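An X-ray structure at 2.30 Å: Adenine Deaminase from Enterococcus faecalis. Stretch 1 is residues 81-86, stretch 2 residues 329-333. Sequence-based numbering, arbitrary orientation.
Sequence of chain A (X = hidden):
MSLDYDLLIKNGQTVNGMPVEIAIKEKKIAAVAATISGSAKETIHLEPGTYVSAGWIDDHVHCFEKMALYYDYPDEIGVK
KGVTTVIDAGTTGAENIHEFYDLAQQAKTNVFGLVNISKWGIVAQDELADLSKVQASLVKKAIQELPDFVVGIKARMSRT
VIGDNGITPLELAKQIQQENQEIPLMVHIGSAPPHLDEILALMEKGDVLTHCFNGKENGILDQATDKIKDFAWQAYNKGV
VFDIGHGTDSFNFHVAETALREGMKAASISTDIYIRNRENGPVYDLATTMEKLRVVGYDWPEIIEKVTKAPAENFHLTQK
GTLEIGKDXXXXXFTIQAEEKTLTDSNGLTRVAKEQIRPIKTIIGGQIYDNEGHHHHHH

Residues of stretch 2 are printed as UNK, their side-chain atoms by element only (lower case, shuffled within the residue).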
# COMPACT_ATOMS: atom_id res chain seq x y z
N LYS A 81 8.07 4.14 10.72
CA LYS A 81 7.18 5.16 10.16
C LYS A 81 5.73 4.89 10.55
O LYS A 81 4.79 5.42 9.95
CB LYS A 81 7.33 5.19 8.64
CG LYS A 81 8.74 5.51 8.17
CD LYS A 81 9.19 6.89 8.66
CE LYS A 81 10.62 7.21 8.23
NZ LYS A 81 10.78 7.22 6.76
N GLY A 82 5.56 4.05 11.57
CA GLY A 82 4.22 3.72 12.04
C GLY A 82 3.49 2.72 11.17
O GLY A 82 2.30 2.50 11.34
N VAL A 83 4.20 2.12 10.21
CA VAL A 83 3.59 1.15 9.32
C VAL A 83 3.93 -0.26 9.81
O VAL A 83 5.09 -0.67 9.82
CB VAL A 83 4.09 1.36 7.86
CG1 VAL A 83 3.37 0.39 6.92
CG2 VAL A 83 3.82 2.81 7.42
N THR A 84 2.91 -0.99 10.24
CA THR A 84 3.09 -2.33 10.78
C THR A 84 3.26 -3.43 9.72
O THR A 84 3.90 -4.44 9.98
CB THR A 84 1.92 -2.71 11.72
OG1 THR A 84 0.68 -2.64 11.01
CG2 THR A 84 1.88 -1.76 12.91
N THR A 85 2.69 -3.22 8.54
CA THR A 85 2.78 -4.20 7.46
C THR A 85 3.06 -3.52 6.12
O THR A 85 2.54 -2.44 5.83
CB THR A 85 1.45 -5.02 7.33
OG1 THR A 85 1.26 -5.80 8.52
CG2 THR A 85 1.51 -5.95 6.14
N VAL A 86 3.91 -4.15 5.31
CA VAL A 86 4.22 -3.63 3.98
C VAL A 86 4.17 -4.76 2.98
O VAL A 86 4.44 -5.92 3.31
CB VAL A 86 5.64 -2.97 3.90
CG1 VAL A 86 5.69 -1.72 4.77
CG2 VAL A 86 6.71 -3.97 4.32
N UNK A 329 -2.41 -8.39 16.74
CA UNK A 329 -2.19 -7.19 17.53
C UNK A 329 -1.20 -6.22 16.88
O UNK A 329 -0.05 -6.10 17.32
c UNK A 329 -1.73 -7.57 18.94
N UNK A 330 -1.65 -5.56 15.82
CA UNK A 330 -0.84 -4.56 15.12
C UNK A 330 -1.61 -3.26 15.26
O UNK A 330 -2.79 -3.19 14.90
c UNK A 330 -0.69 -4.89 13.63
o UNK A 330 -0.01 -6.70 12.27
o UNK A 330 0.84 -6.61 14.30
c UNK A 330 0.10 -6.16 13.39
N UNK A 331 -0.95 -2.23 15.79
CA UNK A 331 -1.60 -0.94 15.98
C UNK A 331 -0.65 0.21 15.74
O UNK A 331 0.56 0.07 15.88
c UNK A 331 -2.13 -0.80 17.42
c UNK A 331 -2.59 -3.12 18.25
c UNK A 331 -3.77 -1.16 19.23
c UNK A 331 -3.20 -1.76 17.96
N UNK A 332 -1.21 1.35 15.36
CA UNK A 332 -0.42 2.53 15.14
C UNK A 332 -1.04 3.58 16.05
O UNK A 332 -2.26 3.77 16.06
o UNK A 332 0.01 1.94 12.83
c UNK A 332 0.37 4.24 13.47
c UNK A 332 -0.48 2.99 13.67
N UNK A 333 -0.19 4.22 16.84
CA UNK A 333 -0.60 5.25 17.79
C UNK A 333 0.02 6.53 17.27
O UNK A 333 1.23 6.60 17.04
c UNK A 333 -0.62 3.48 19.56
c UNK A 333 -0.59 5.89 20.22
c UNK A 333 -0.22 2.98 20.93
c UNK A 333 -0.10 4.88 19.20
O HOH W 1 -0.55 -4.80 10.16

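Position 329 carries a single side-chain carbon and nothing beyond it. The CB of 329 stays 9.1 Å from CG2 of T84, its nearest atom of stretch 1, and makes no contact. One carbon alone means alanine, A329.

Position 330 has two side-chain carbons in a row, the second bearing two oxygens: a short carboxylate. Its CA-to-CB bond points toward stretch 1, and CB lies 3.7 Å from OG1 of T84, a packing distance. One carboxylate oxygen comes within 4.1 Å of OG1 of T85, too far for a direct bond, and a water fills the gap. Two carbons ending in a carboxylate make this aspartate, D330. The water donates to OD2 of D330 at 2.9 Å, and its oxygen also lies 2.6 Å from OG1 of T84 and 2.6 Å from OG1 of T85.

Position 331 shows four carbons, forked at the second, with no heteroatom. The CA-to-CB bond points away from stretch 1, and the nearest approach of the side chain is the 6.1 Å between CB of 331 and CG2 of T84. The backbone does the touching here: the carbonyl O of 331 sits 3.7 Å from CG2 of T84. The fork at the second carbon identifies leucine, L331.

Position 332 has one carbon carrying both an oxygen and a methyl, and its CA-to-CB bond points toward stretch 1. The oxygen reaches the carbonyl O of G82 at 2.8 Å. A hydroxyl and a methyl on the first carbon make threonine, T332. Its OG1 donates to O of G82, the only direct hydrogen bond between the stretches. G82 has a phi of 77°, which by itself favours glycine, and an ideal CB there would stand a tight 3.4 Å from CG2 of T332.

Position 333 has four carbons forked at the first, one arm two carbons long. Its side chain comes no closer than the 8.4 Å from CB of 333 to CA of G82. That pattern is isoleucine, I333.

The contact is small, burying 201 Å² over both sides, and its touching parts run 150° apart in direction. G82 lies across from T332, and T84 across from D330. CG2 of T84 packs 4.1 Å from OG1 of T332. The rule to read is alternation: D330 and T332 face the partner while L331 turns away; the T332 hydroxyl bonds directly to a carbonyl, while OD2 of D330 reaches the two threonine hydroxyls through water.

Stretch 2 329-333: ADLTI
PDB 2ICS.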